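Local coordinates for protein kunitz-type conkunitzin-S1 (Conus striatus, PDB 6Q6C) that blocks voltage-activated potassium channels of the Shaker family as a small venom toxin built on the Kunitz fold, at residues 35-40 against 44-49. The protein carries 1 engineered substitution. Numbering follows the deposited sequence.
Sequences FDYTGQ and ENNFRR. With NO3 (nitrate ion), chain E; NO3 (nitrate ion), chain D; NO3 (nitrate ion), chain F; PO4 (phosphate ion), chain C.
N46 directs its side-chain amide at the ring of Y37, linking the end of strand 31-37 to the loop that precedes helix 50-58. From CB the side chain of N46 runs toward the strand, with CG anti to the backbone N (chi1 -179°). CG passes F35, whose CZ lies 4.0 Å from it. OD1 is the branch of the amide directed away from the Y37 ring; O3 of a bound nitrate (chain E) lies 3.9 Å from it. ND2 does most of the touching: it sits 3.3 Å above the plane of the Y37 ring, over its centre, and comes within 3.4 Å of Y37 CD1. Ring and amide planes stand 89° apart, so the NH2 group points into the ring face as an amino-aromatic contact. On the opposite face the backbone N of G39 lies 3.3 Å above the plane of the Y37 ring, offset toward the rim, its N-H pointing down at the ring.

CZ of F35 reaches ND2 of N46 obliquely, at 3.9 Å, with ring and amide planes 74° apart; F35 CE1 lies 4.1 Å from the backbone O of N45. N45, the centre of an inverse gamma turn, sends its own amide to the backbone of Y25 and L9, tying the loop to other parts of the domain. Y37 OH accepts a weak hydrogen bond from G42 N. Nitrate O1 approaches it in the ring plane, but their 2.5 Å separation is unusually short and its exact length doubtful.

A tyrosine sandwiched between an asparagine NH2 and a glycine N-H is a known feature of the BPTI/Kunitz fold, seen in BPTI itself. No hydrogen bond joins the two segments; the N46 amide bridges them, and its probably largely electrostatic attraction to the Y37 pi cloud contributes to their approach.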
loop_
_atom_site.group_PDB
_atom_site.type_symbol
_atom_site.label_atom_id
_atom_site.label_comp_id
_atom_site.label_asym_id
_atom_site.label_seq_id
_atom_site.Cartn_x
_atom_site.Cartn_y
_atom_site.Cartn_z
ATOM N N PHE A 35 -2.638 1.754 6.466
ATOM C CA PHE A 35 -1.470 2.434 6.996
ATOM C C PHE A 35 -1.607 3.948 6.822
ATOM O O PHE A 35 -2.499 4.431 6.127
ATOM C CB PHE A 35 -0.149 1.915 6.445
ATOM C CG PHE A 35 0.190 2.394 5.076
ATOM C CD1 PHE A 35 -0.475 1.937 3.944
ATOM C CD2 PHE A 35 1.282 3.199 4.898
ATOM C CE1 PHE A 35 -0.066 2.350 2.690
ATOM C CE2 PHE A 35 1.721 3.584 3.641
ATOM C CZ PHE A 35 1.024 3.175 2.538
ATOM N N ASP A 36 -0.757 4.635 7.569
ATOM C CA ASP A 36 -0.700 6.103 7.546
ATOM C C ASP A 36 0.433 6.532 6.625
ATOM O O ASP A 36 1.588 6.081 6.783
ATOM C CB ASP A 36 -0.428 6.691 8.921
ATOM C CG ASP A 36 -0.119 8.189 8.880
ATOM O OD1 ASP A 36 -0.997 8.943 8.635
ATOM O OD2 ASP A 36 0.981 8.615 9.311
ATOM N N TYR A 37 0.081 7.418 5.684
ATOM C CA TYR A 37 1.041 7.928 4.702
ATOM C C TYR A 37 1.180 9.433 4.854
ATOM O O TYR A 37 0.147 10.123 5.115
ATOM C CB TYR A 37 0.513 7.556 3.322
ATOM C CG TYR A 37 1.368 7.999 2.146
ATOM C CD1 TYR A 37 2.703 7.628 2.071
ATOM C CD2 TYR A 37 0.888 8.838 1.141
ATOM C CE1 TYR A 37 3.510 8.047 1.031
ATOM C CE2 TYR A 37 1.681 9.227 0.059
ATOM C CZ TYR A 37 3.011 8.860 0.009
ATOM O OH TYR A 37 3.806 9.250 -1.033
ATOM N N THR A 38 2.408 9.892 4.699
ATOM C CA THR A 38 2.707 11.325 4.887
ATOM C C THR A 38 2.562 12.153 3.641
ATOM O O THR A 38 2.821 13.384 3.716
ATOM C CB THR A 38 4.087 11.518 5.484
ATOM O OG1 THR A 38 5.020 11.077 4.477
ATOM C CG2 THR A 38 4.267 10.831 6.813
ATOM N N GLY A 39 2.138 11.548 2.532
ATOM C CA GLY A 39 1.770 12.329 1.327
ATOM C C GLY A 39 2.844 12.465 0.277
ATOM O O GLY A 39 2.498 12.925 -0.826
ATOM N N GLN A 40 4.077 12.119 0.544
ATOM C CA GLN A 40 5.132 12.130 -0.500
ATOM C C GLN A 40 6.185 11.091 -0.131
ATOM O O GLN A 40 6.260 10.683 1.034
ATOM C CB GLN A 40 5.660 13.575 -0.616
ATOM C CG GLN A 40 6.530 13.882 0.600
ATOM C CD GLN A 40 7.176 15.241 0.584
ATOM O OE1 GLN A 40 8.393 15.366 0.599
ATOM N NE2 GLN A 40 6.347 16.254 0.603
ATOM N N GLU A 44 5.421 2.200 -4.339
ATOM C CA GLU A 44 4.237 1.847 -5.156
ATOM C C GLU A 44 3.251 0.945 -4.406
ATOM O O GLU A 44 2.177 0.745 -4.912
ATOM C CB GLU A 44 4.739 1.200 -6.431
ATOM C CG GLU A 44 5.319 2.213 -7.405
ATOM C CD GLU A 44 6.095 1.484 -8.492
ATOM O OE1 GLU A 44 6.607 0.352 -8.242
ATOM O OE2 GLU A 44 6.185 2.024 -9.579
ATOM N N ASN A 45 3.589 0.384 -3.247
ATOM C CA ASN A 45 2.651 -0.466 -2.497
ATOM C C ASN A 45 1.751 0.440 -1.654
ATOM O O ASN A 45 1.909 0.516 -0.445
ATOM C CB ASN A 45 3.371 -1.518 -1.690
ATOM C CG ASN A 45 2.418 -2.530 -1.130
ATOM O OD1 ASN A 45 1.215 -2.478 -1.354
ATOM N ND2 ASN A 45 2.957 -3.440 -0.340
ATOM N N ASN A 46 0.962 1.248 -2.336
ATOM C CA ASN A 46 0.290 2.415 -1.722
ATOM C C ASN A 46 -0.957 2.666 -2.531
ATOM O O ASN A 46 -0.822 3.095 -3.680
ATOM C CB ASN A 46 1.288 3.570 -1.716
ATOM C CG ASN A 46 0.713 4.820 -1.089
ATOM O OD1 ASN A 46 -0.476 5.022 -1.139
ATOM N ND2 ASN A 46 1.574 5.586 -0.424
ATOM N N PHE A 47 -2.130 2.375 -1.969
ATOM C CA PHE A 47 -3.409 2.463 -2.703
ATOM C C PHE A 47 -4.360 3.339 -1.882
ATOM O O PHE A 47 -4.399 3.308 -0.653
ATOM C CB PHE A 47 -4.070 1.096 -2.914
ATOM C CG PHE A 47 -3.152 0.121 -3.615
ATOM C CD1 PHE A 47 -2.218 -0.625 -2.918
ATOM C CD2 PHE A 47 -3.275 -0.050 -4.973
ATOM C CE1 PHE A 47 -1.344 -1.447 -3.605
ATOM C CE2 PHE A 47 -2.424 -0.898 -5.672
ATOM C CZ PHE A 47 -1.490 -1.593 -4.968
ATOM N N ARG A 48 -5.181 4.117 -2.565
ATOM C CA ARG A 48 -6.249 4.880 -1.919
ATOM C C ARG A 48 -7.401 3.985 -1.508
ATOM O O ARG A 48 -8.050 4.329 -0.441
ATOM C CB ARG A 48 -6.751 6.031 -2.767
ATOM C CG ARG A 48 -5.681 7.089 -2.960
ATOM C CD ARG A 48 -6.257 8.260 -3.736
ATOM N NE ARG A 48 -5.304 9.311 -3.986
ATOM C CZ ARG A 48 -5.006 10.286 -3.153
ATOM N NH1 ARG A 48 -5.606 10.323 -1.976
ATOM N NH2 ARG A 48 -4.062 11.165 -3.474
ATOM N N ARG A 49 -7.711 2.963 -2.270
ATOM C CA ARG A 49 -8.887 2.121 -2.011
ATOM C C ARG A 49 -8.472 0.668 -1.850
ATOM O O ARG A 49 -7.574 0.174 -2.583
ATOM C CB ARG A 49 -9.831 2.267 -3.200
ATOM C CG ARG A 49 -10.412 3.665 -3.291
ATOM C CD ARG A 49 -11.670 3.624 -4.086
ATOM N NE ARG A 49 -11.386 3.085 -5.393
ATOM C CZ ARG A 49 -12.162 2.241 -6.073
ATOM N NH1 ARG A 49 -13.264 1.709 -5.546
ATOM N NH2 ARG A 49 -11.782 1.879 -7.285
HETATM N N NO3 E . 1.518 9.174 -3.448
HETATM O O1 NO3 E . 2.724 10.148 -3.092
HETATM O O2 NO3 E . -0.158 9.638 -3.071
HETATM O O3 NO3 E . 1.557 7.628 -3.169
HETATM N N NO3 D . -5.501 3.946 -6.170
HETATM O O1 NO3 D . -4.377 4.485 -5.387
HETATM O O2 NO3 D . -5.286 3.357 -7.387
HETATM O O3 NO3 D . -6.691 3.241 -5.173
HETATM N N NO3 F . -3.708 10.528 -6.547
HETATM O O1 NO3 F . -2.507 10.739 -6.272
HETATM O O2 NO3 F . -4.633 11.740 -6.838
HETATM O O3 NO3 F . -4.316 8.883 -6.591
HETATM P P PO4 C . -2.438 14.447 -1.607
HETATM O O1 PO4 C . -1.716 14.606 -0.269
HETATM O O2 PO4 C . -2.193 13.022 -2.105
HETATM O O3 PO4 C . -2.077 15.552 -2.544
HETATM O O4 PO4 C . -3.964 14.503 -1.370
#